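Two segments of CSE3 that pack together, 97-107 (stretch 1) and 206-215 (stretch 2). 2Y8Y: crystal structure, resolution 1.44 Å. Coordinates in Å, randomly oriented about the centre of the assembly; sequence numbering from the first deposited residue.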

ATOM      1  N   GLN A  97      -6.562 -12.463  16.172  1.00 11.69           N
ATOM      2  CA  GLN A  97      -5.433 -12.973  15.408  1.00 11.67           C
ATOM      3  C   GLN A  97      -4.303 -11.954  15.364  1.00 12.32           C
ATOM      4  O   GLN A  97      -4.523 -10.790  15.052  1.00 12.14           O
ATOM      5  CB  GLN A  97      -5.886 -13.283  13.990  1.00 11.70           C
ATOM      6  CG  GLN A  97      -4.810 -13.908  13.121  1.00 14.60           C
ATOM      7  CD  GLN A  97      -5.313 -14.190  11.735  1.00 20.82           C
ATOM      8  OE1 GLN A  97      -6.333 -13.649  11.320  1.00 22.92           O
ATOM      9  NE2 GLN A  97      -4.597 -15.041  11.002  1.00 20.68           N
ATOM     10  N   ARG A  98      -3.088 -12.405  15.661  1.00 12.33           N
ATOM     11  CA  ARG A  98      -1.923 -11.535  15.644  1.00 12.61           C
ATOM     12  C   ARG A  98      -1.182 -11.646  14.319  1.00 12.40           C
ATOM     13  O   ARG A  98      -0.930 -12.754  13.822  1.00 16.28           O
ATOM     14  CB  ARG A  98      -0.995 -11.906  16.797  1.00 14.77           C
ATOM     15  CG  ARG A  98      -1.570 -11.558  18.158  1.00 21.19           C
ATOM     16  CD  ARG A  98      -0.664 -12.023  19.284  1.00 25.18           C
ATOM     17  NE  ARG A  98      -0.767 -11.156  20.452  1.00 45.29           N
ATOM     18  CZ  ARG A  98      -1.654 -11.313  21.429  1.00 54.94           C
ATOM     19  NH1 ARG A  98      -2.525 -12.313  21.383  1.00 62.46           N
ATOM     20  NH2 ARG A  98      -1.669 -10.471  22.455  1.00 50.56           N
ATOM     21  N   LEU A  99      -0.813 -10.496  13.760  1.00 12.19           N
ATOM     22  CA  LEU A  99      -0.162 -10.449  12.457  1.00 12.80           C
ATOM     23  C   LEU A  99       0.945  -9.414  12.449  1.00 12.34           C
ATOM     24  O   LEU A  99       0.821  -8.367  13.072  1.00 13.85           O
ATOM     25  CB  LEU A  99      -1.175 -10.075  11.376  1.00 12.81           C
ATOM     26  CG  LEU A  99      -2.366 -11.020  11.232  1.00 12.67           C
ATOM     27  CD1 LEU A  99      -3.431 -10.369  10.384  1.00 16.26           C
ATOM     28  CD2 LEU A  99      -1.902 -12.358  10.645  1.00 17.74           C
ATOM     29  N   ARG A 100       2.024  -9.696  11.727  1.00 11.94           N
ATOM     30  CA  ARG A 100       2.979  -8.644  11.391  1.00 10.99           C
ATOM     31  C   ARG A 100       2.409  -7.819  10.256  1.00 10.75           C
ATOM     32  O   ARG A 100       1.609  -8.307   9.448  1.00 11.45           O
ATOM     33  CB  ARG A 100       4.314  -9.251  10.956  1.00 14.61           C
ATOM     34  CG  ARG A 100       4.977 -10.120  12.005  1.00 16.85           C
ATOM     35  CD  ARG A 100       6.242 -10.799  11.457  1.00 25.71           C
ATOM     36  NE  ARG A 100       5.931 -11.865  10.507  1.00 33.14           N
ATOM     37  CZ  ARG A 100       6.018 -11.753   9.183  1.00 42.81           C
ATOM     38  NH1 ARG A 100       6.419 -10.617   8.630  1.00 44.33           N
ATOM     39  NH2 ARG A 100       5.710 -12.786   8.409  1.00 46.57           N
ATOM     40  N   PHE A 101       2.810  -6.558  10.182  1.00 10.71           N
ATOM     41  CA  PHE A 101       2.355  -5.718   9.081  1.00 10.77           C
ATOM     42  C   PHE A 101       3.442  -4.785   8.570  1.00 10.89           C
ATOM     43  O   PHE A 101       4.414  -4.476   9.274  1.00 10.65           O
ATOM     44  CB  PHE A 101       1.126  -4.893   9.475  1.00 10.07           C
ATOM     45  CG  PHE A 101       1.450  -3.716  10.356  1.00  9.38           C
ATOM     46  CD1 PHE A 101       1.520  -3.862  11.732  1.00 10.54           C
ATOM     47  CD2 PHE A 101       1.708  -2.467   9.799  1.00 11.21           C
ATOM     48  CE1 PHE A 101       1.846  -2.784  12.555  1.00 11.02           C
ATOM     49  CE2 PHE A 101       2.037  -1.378  10.613  1.00 11.39           C
ATOM     50  CZ  PHE A 101       2.102  -1.531  11.988  1.00  9.69           C
ATOM     51  N   ARG A 102       3.252  -4.351   7.333  1.00  9.75           N
ATOM     52  CA  ARG A 102       4.073  -3.321   6.719  1.00 10.85           C
ATOM     53  C   ARG A 102       3.129  -2.391   5.975  1.00  9.77           C
ATOM     54  O   ARG A 102       2.181  -2.845   5.317  1.00 10.42           O
ATOM     55  CB  ARG A 102       5.080  -3.959   5.758  1.00 13.44           C
ATOM     56  CG  ARG A 102       5.977  -2.960   5.032  1.00 15.97           C
ATOM     57  CD  ARG A 102       7.064  -3.650   4.224  1.00 17.43           C
ATOM     58  NE  ARG A 102       8.063  -4.239   5.113  1.00 26.07           N
ATOM     59  CZ  ARG A 102       9.332  -3.843   5.193  1.00 35.23           C
ATOM     60  NH1 ARG A 102       9.782  -2.860   4.425  1.00 36.14           N
ATOM     61  NH2 ARG A 102      10.164  -4.449   6.030  1.00 40.57           N
ATOM     62  N   LEU A 103       3.366  -1.083   6.103  1.00  9.80           N
ATOM     63  CA  LEU A 103       2.530  -0.097   5.434  1.00  8.38           C
ATOM     64  C   LEU A 103       3.344   1.135   5.132  1.00  8.33           C
ATOM     65  O   LEU A 103       3.841   1.795   6.053  1.00 10.37           O
ATOM     66  CB  LEU A 103       1.335   0.316   6.302  1.00  9.22           C
ATOM     67  CG  LEU A 103       0.542   1.542   5.817  1.00  8.83           C
ATOM     68  CD1 LEU A 103      -0.099   1.264   4.438  1.00  8.36           C
ATOM     69  CD2 LEU A 103      -0.519   1.959   6.860  1.00 11.90           C
ATOM     70  N   ARG A 104       3.462   1.459   3.848  1.00  9.47           N
ATOM     71  CA  ARG A 104       4.068   2.715   3.440  1.00  9.76           C
ATOM     72  C   ARG A 104       2.931   3.688   3.178  1.00 10.28           C
ATOM     73  O   ARG A 104       2.110   3.452   2.292  1.00 10.01           O
ATOM     74  CB  ARG A 104       4.889   2.524   2.164  1.00  9.88           C
ATOM     75  CG  ARG A 104       5.919   3.630   1.971  1.00  9.93           C
ATOM     76  CD  ARG A 104       6.652   3.511   0.638  1.00 11.77           C
ATOM     77  NE  ARG A 104       7.827   4.373   0.623  1.00 13.33           N
ATOM     78  CZ  ARG A 104       8.583   4.586  -0.444  1.00 14.25           C
ATOM     79  NH1 ARG A 104       8.274   4.016  -1.603  1.00 16.54           N
ATOM     80  NH2 ARG A 104       9.642   5.385  -0.349  1.00 15.69           N
ATOM     81  N   ALA A 105       2.871   4.770   3.954  1.00  9.24           N
ATOM     82  CA  ALA A 105       1.691   5.634   3.980  1.00  9.71           C
ATOM     83  C   ALA A 105       2.052   7.100   3.929  1.00  9.91           C
ATOM     84  O   ALA A 105       3.214   7.465   4.040  1.00 10.90           O
ATOM     85  CB  ALA A 105       0.895   5.383   5.235  1.00 11.15           C
ATOM     86  N   ASN A 106       1.016   7.919   3.757  1.00  8.80           N
ATOM     87  CA  ASN A 106       1.124   9.378   3.801  1.00  9.78           C
ATOM     88  C   ASN A 106       0.243   9.886   4.933  1.00  9.95           C
ATOM     89  O   ASN A 106      -0.887  10.304   4.694  1.00 11.50           O
ATOM     90  CB  ASN A 106       0.680   9.951   2.446  1.00 11.83           C
ATOM     91  CG  ASN A 106       0.646  11.471   2.402  1.00 14.58           C
ATOM     92  OD1 ASN A 106      -0.349  12.053   1.966  1.00 18.03           O
ATOM     93  ND2 ASN A 106       1.737  12.120   2.814  1.00 15.06           N
ATOM     94  N   PRO A 107       0.740   9.820   6.181  1.00 10.30           N
ATOM     95  CA  PRO A 107      -0.090  10.278   7.302  1.00 10.18           C
ATOM     96  C   PRO A 107      -0.459  11.739   7.104  1.00 11.50           C
ATOM     97  O   PRO A 107       0.412  12.571   6.839  1.00 11.77           O
ATOM     98  CB  PRO A 107       0.821  10.085   8.527  1.00 10.69           C
ATOM     99  CG  PRO A 107       1.824   9.007   8.094  1.00 10.88           C
ATOM    100  CD  PRO A 107       2.050   9.311   6.631  1.00 10.28           C
ATOM    101  N   LEU A 206       0.124   6.379  -5.972  1.00 13.50           N
ATOM    102  CA  LEU A 206       1.548   6.691  -5.969  1.00 12.59           C
ATOM    103  C   LEU A 206       2.364   5.635  -5.245  1.00 13.04           C
ATOM    104  O   LEU A 206       3.537   5.851  -4.962  1.00 13.52           O
ATOM    105  CB  LEU A 206       1.792   8.037  -5.278  1.00 15.45           C
ATOM    106  CG  LEU A 206       1.139   9.260  -5.906  1.00 18.91           C
ATOM    107  CD1 LEU A 206       1.326  10.457  -4.986  1.00 22.12           C
ATOM    108  CD2 LEU A 206       1.713   9.534  -7.291  1.00 20.84           C
ATOM    109  N   GLY A 207       1.747   4.504  -4.917  1.00 10.33           N
ATOM    110  CA  GLY A 207       2.465   3.445  -4.234  1.00 11.43           C
ATOM    111  C   GLY A 207       2.481   3.599  -2.721  1.00 10.40           C
ATOM    112  O   GLY A 207       3.360   3.067  -2.036  1.00  9.67           O
ATOM    113  N   LEU A 208       1.482   4.299  -2.197  1.00 10.53           N
ATOM    114  CA  LEU A 208       1.273   4.368  -0.758  1.00  9.53           C
ATOM    115  C   LEU A 208      -0.056   3.697  -0.433  1.00  8.76           C
ATOM    116  O   LEU A 208      -0.897   3.502  -1.318  1.00 10.91           O
ATOM    117  CB  LEU A 208       1.288   5.831  -0.276  1.00 11.03           C
ATOM    118  CG  LEU A 208       2.580   6.567  -0.626  1.00 10.44           C
ATOM    119  CD1 LEU A 208       2.449   8.024  -0.176  1.00 12.31           C
ATOM    120  CD2 LEU A 208       3.768   5.892   0.051  1.00 12.21           C
ATOM    121  N   GLY A 209      -0.226   3.331   0.824  1.00  8.66           N
ATOM    122  CA  GLY A 209      -1.503   2.853   1.309  1.00  9.55           C
ATOM    123  C   GLY A 209      -1.697   1.350   1.313  1.00 10.01           C
ATOM    124  O   GLY A 209      -2.712   0.877   1.821  1.00  9.54           O
ATOM    125  N   LEU A 210      -0.743   0.585   0.781  1.00  8.35           N
ATOM    126  CA  LEU A 210      -0.902  -0.872   0.805  1.00 10.15           C
ATOM    127  C   LEU A 210      -0.572  -1.429   2.188  1.00  8.80           C
ATOM    128  O   LEU A 210       0.601  -1.466   2.596  1.00  9.55           O
ATOM    129  CB  LEU A 210      -0.026  -1.542  -0.260  1.00 10.24           C
ATOM    130  CG  LEU A 210      -0.048  -3.083  -0.282  1.00 10.14           C
ATOM    131  CD1 LEU A 210      -1.462  -3.625  -0.417  1.00 10.56           C
ATOM    132  CD2 LEU A 210       0.848  -3.582  -1.424  1.00 11.35           C
ATOM    133  N   LEU A 211      -1.598  -1.843   2.922  1.00  9.37           N
ATOM    134  CA  LEU A 211      -1.360  -2.496   4.205  1.00  8.34           C
ATOM    135  C   LEU A 211      -1.170  -3.972   3.921  1.00  9.86           C
ATOM    136  O   LEU A 211      -2.088  -4.647   3.440  1.00 10.33           O
ATOM    137  CB  LEU A 211      -2.525  -2.278   5.172  1.00 10.76           C
ATOM    138  CG  LEU A 211      -2.458  -3.023   6.503  1.00 10.53           C
ATOM    139  CD1 LEU A 211      -1.251  -2.603   7.329  1.00 11.14           C
ATOM    140  CD2 LEU A 211      -3.710  -2.754   7.302  1.00 10.56           C
ATOM    141  N   SER A 212       0.042  -4.446   4.176  1.00 10.00           N
ATOM    142  CA  SER A 212       0.378  -5.855   4.031  1.00 10.58           C
ATOM    143  C   SER A 212       0.414  -6.513   5.398  1.00 10.27           C
ATOM    144  O   SER A 212       1.034  -5.981   6.324  1.00 11.37           O
ATOM    145  CB  SER A 212       1.758  -6.010   3.379  1.00 12.57           C
ATOM    146  OG  SER A 212       1.814  -5.399   2.102  1.00 13.20           O
ATOM    147  N   VAL A 213      -0.220  -7.677   5.538  1.00 12.47           N
ATOM    148  CA  VAL A 213      -0.179  -8.405   6.803  1.00 11.75           C
ATOM    149  C   VAL A 213       0.213  -9.843   6.555  1.00 13.23           C
ATOM    150  O   VAL A 213      -0.048 -10.392   5.480  1.00 17.21           O
ATOM    151  CB  VAL A 213      -1.525  -8.385   7.563  1.00 11.48           C
ATOM    152  CG1 VAL A 213      -1.872  -6.973   7.996  1.00 12.73           C
ATOM    153  CG2 VAL A 213      -2.663  -8.994   6.726  1.00 12.95           C
ATOM    154  N   ALA A 214       0.843 -10.442   7.560  1.00 13.10           N
ATOM    155  CA  ALA A 214       1.224 -11.851   7.499  1.00 16.05           C
ATOM    156  C   ALA A 214       1.491 -12.361   8.907  1.00 17.96           C
ATOM    157  O   ALA A 214       1.869 -11.602   9.775  1.00 15.69           O
ATOM    158  CB  ALA A 214       2.449 -12.019   6.619  1.00 17.82           C
ATOM    159  N   PRO A 215       1.290 -13.663   9.145  1.00 19.98           N
ATOM    160  CA  PRO A 215       1.523 -14.195  10.492  1.00 20.27           C
ATOM    161  C   PRO A 215       2.953 -13.972  10.991  1.00 26.93           C
ATOM    162  O   PRO A 215       3.887 -13.943  10.187  1.00 31.32           O
ATOM    163  CB  PRO A 215       1.249 -15.690  10.315  1.00 19.39           C
ATOM    164  CG  PRO A 215       0.249 -15.749   9.215  1.00 27.38           C
ATOM    165  CD  PRO A 215       0.660 -14.654   8.255  1.00 26.12           C
TER
HETATM  166  O   HOH W   1       2.648  -0.145   1.689  1.00  9.44           O
HETATM  167  O   HOH W   2       5.926   2.611  -2.800  1.00 13.05           O

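How do the two backbones bind each other? Strand 98-105 runs antiparallel to the strand containing Ser 212 to Ala 214, and the two are joined by reciprocal pairs of backbone hydrogen bonds. Arg 100 N donates to Ala 214 O at 2.7 Å, and Ala 214 N returns a bond to Arg 100 O at 3.0 Å. Two residues along, Arg 102 N reaches Ser 212 O and Ser 212 N reaches Arg 102 O, both at 2.9 Å and both nearly straight. Between these pairs, Phe 101 faces Val 213 without backbone hydrogen bonds between them, and their CA atoms come within 4.3 Å. Here CA-H groups approach carbonyls instead: Val 213 CA lies 3.2 Å from Arg 100 O, and Phe 101 CA 3.1 Å from Ser 212 O.

What holds the chains together where this ladder gives way? Gly 209 N donates to Arg 104 O at 2.8 Å, a direct and well-aligned bond, but Arg 104 N lies 4.3 Å from Leu 210 O, too far to bond. A water fills the gap, accepting from Arg 104 N at 2.8 Å and donating to Leu 210 O at 2.6 Å. A second water accepts from Arg 104 NH1 at 3.0 Å and donates to Gly 207 O at 2.7 Å, so the side chain is tied in as well. The backbone angles of Gly 207 and Gly 209 themselves call for glycine, since a CB on either would jam against the preceding carbonyl oxygen.

Which apolar side chains meet? Phe 101, Leu 103, Leu 211 and Val 213 share one face of the sheet. Phe 101 CB sits 3.9 Å from Val 213 CG1, while its ring carbon CD2 is 3.9 Å from Leu 211 CD1; that same leucine methyl is 4.0 Å from Leu 103 CB. Leu 99 extends the greasy contact, with CD1 3.9 Å from Val 213 CB and CD2 4.2 Å from Pro 215 CD. Farther along, Leu 208 CD1 packs 3.7 Å from Asn 106 CB, and its CD2 lies 3.7 Å from Arg 104 CG, the aliphatic part of the arginine.

What do the arginines add on the other face? Arg 100 and Arg 102 share it with Ser 212 and Ala 214. The end of the Arg 100 side chain comes nearer the partner chain, where NE and NH2 make weak, bent hydrogen bonds to Pro 215 O at 2.9 and 2.8 Å. This carbonyl lies near the guanidinium plane, whereas Ala 214 O lies over one face. The end of the Arg 102 side chain instead leads away, and its NH2 is hydrogen-bonded elsewhere in the structure.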